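PTS system, cellobiose-specific IIA component (PDB 3K1S) probably relays a phosphoryl group between components of the bacterial phosphotransferase system that takes up and phosphorylates cellobiose. Local coordinates at residues His57-Thr60 with Glu61-Gln64. Sequence-based numbering, arbitrary orientation.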
loop_
_atom_site.group_PDB
_atom_site.type_symbol
_atom_site.label_atom_id
_atom_site.label_comp_id
_atom_site.label_asym_id
_atom_site.label_seq_id
_atom_site.Cartn_x
_atom_site.Cartn_y
_atom_site.Cartn_z
ATOM N N HIS A 57 7.191 1.527 17.426
ATOM C CA HIS A 57 8.042 1.065 18.519
ATOM C C HIS A 57 8.597 -0.345 18.293
ATOM O O HIS A 57 9.776 -0.586 18.563
ATOM C CB HIS A 57 7.322 1.153 19.867
ATOM C CG HIS A 57 7.019 2.556 20.299
ATOM N ND1 HIS A 57 7.973 3.552 20.324
ATOM C CD2 HIS A 57 5.870 3.126 20.734
ATOM C CE1 HIS A 57 7.423 4.676 20.749
ATOM N NE2 HIS A 57 6.148 4.445 21.004
ATOM N N PHE A 58 7.753 -1.265 17.812
ATOM C CA PHE A 58 8.176 -2.642 17.512
ATOM C C PHE A 58 9.097 -2.689 16.294
ATOM O O PHE A 58 10.043 -3.480 16.248
ATOM C CB PHE A 58 6.970 -3.563 17.272
ATOM C CG PHE A 58 6.033 -3.656 18.440
ATOM C CD1 PHE A 58 6.308 -4.510 19.503
ATOM C CD2 PHE A 58 4.866 -2.900 18.470
ATOM C CE1 PHE A 58 5.440 -4.594 20.599
ATOM C CE2 PHE A 58 3.997 -2.974 19.556
ATOM C CZ PHE A 58 4.286 -3.824 20.625
ATOM N N GLN A 59 8.803 -1.848 15.308
ATOM C CA GLN A 59 9.613 -1.742 14.101
ATOM C C GLN A 59 11.082 -1.433 14.414
ATOM O O GLN A 59 11.991 -2.141 13.956
ATOM C CB GLN A 59 9.037 -0.671 13.167
ATOM C CG GLN A 59 9.587 -0.719 11.747
ATOM C CD GLN A 59 9.384 -2.074 11.095
ATOM O OE1 GLN A 59 8.698 -2.939 11.646
ATOM N NE2 GLN A 59 9.980 -2.268 9.917
ATOM N N THR A 60 11.307 -0.376 15.189
ATOM C CA THR A 60 12.661 0.064 15.525
ATOM C C THR A 60 13.422 -1.044 16.246
ATOM O O THR A 60 14.556 -1.359 15.886
ATOM C CB THR A 60 12.651 1.347 16.381
ATOM O OG1 THR A 60 11.648 2.243 15.891
ATOM C CG2 THR A 60 14.015 2.038 16.340
ATOM N N GLU A 61 12.788 -1.638 17.254
ATOM C CA GLU A 61 13.381 -2.763 17.977
ATOM C C GLU A 61 13.740 -3.931 17.058
ATOM O O GLU A 61 14.749 -4.609 17.259
ATOM C CB GLU A 61 12.446 -3.246 19.086
ATOM C CG GLU A 61 13.019 -4.394 19.911
ATOM C CD GLU A 61 14.428 -4.113 20.404
ATOM O OE1 GLU A 61 14.626 -3.060 21.045
ATOM O OE2 GLU A 61 15.333 -4.944 20.148
ATOM N N LEU A 62 12.907 -4.157 16.050
ATOM C CA LEU A 62 13.082 -5.262 15.130
ATOM C C LEU A 62 14.290 -5.009 14.230
ATOM O O LEU A 62 15.212 -5.823 14.183
ATOM C CB LEU A 62 11.800 -5.472 14.313
ATOM C CG LEU A 62 11.580 -6.755 13.511
ATOM C CD1 LEU A 62 11.650 -7.996 14.391
ATOM C CD2 LEU A 62 10.241 -6.686 12.790
ATOM N N ILE A 63 14.291 -3.866 13.545
ATOM C CA ILE A 63 15.418 -3.461 12.710
ATOM C C ILE A 63 16.733 -3.464 13.494
ATOM O O ILE A 63 17.733 -4.023 13.027
ATOM C CB ILE A 63 15.190 -2.064 12.056
ATOM C CG1 ILE A 63 13.884 -2.040 11.241
ATOM C CG2 ILE A 63 16.392 -1.648 11.198
ATOM C CD1 ILE A 63 13.713 -3.198 10.263
ATOM N N GLN A 64 16.727 -2.851 14.679
ATOM C CA GLN A 64 17.939 -2.755 15.495
ATOM C C GLN A 64 18.473 -4.133 15.923
ATOM O O GLN A 64 19.679 -4.360 15.894
ATOM C CB GLN A 64 17.723 -1.837 16.701
ATOM C CG GLN A 64 19.002 -1.455 17.450
ATOM C CD GLN A 64 20.069 -0.797 16.570
ATOM O OE1 GLN A 64 19.778 -0.275 15.489
ATOM N NE2 GLN A 64 21.312 -0.819 17.042
#
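With CG anti to the backbone N (chi1 -165°) and the chain bent at the next bond, Gln59 carries its amide alongside Ile63, whose CG1 lies next to its own backbone N (chi1 -56°), a torsion that tilts it back toward the preceding turn. The two side chains cross obliquely, Ile63 CD1 lying 3.9 Å from Gln59 NE2, while Ile63 CG1 packs 3.3 Å from Gln59 O. Ile63 N also donates to Gln59 O at 2.9 Å, almost straight at 173°. The bond is one rung of the i to i+4 ladder of helix 38-67, the second of three helices in sequence in a spectrin-repeat-like subunit of a trimeric assembly. Gln64 N repeats it on Thr60 O at 2.9 Å, whereas Glu61 N reaches His57 O only weakly, at 3.4 Å. Glutamine suits this buried place: its chain is long enough for OE1 to accept a hydrogen bond from Gln82 NE2 on helix 76-108. The branched Ile63 and buried Leu62 present hydrocarbon surface to Val76 of a second subunit. On exposed ground, Thr60 turns OG1 back to form a hydrogen bond with His56 O, and Glu61 extends a carboxylate whose OE2 forms a salt bridge with Arg68.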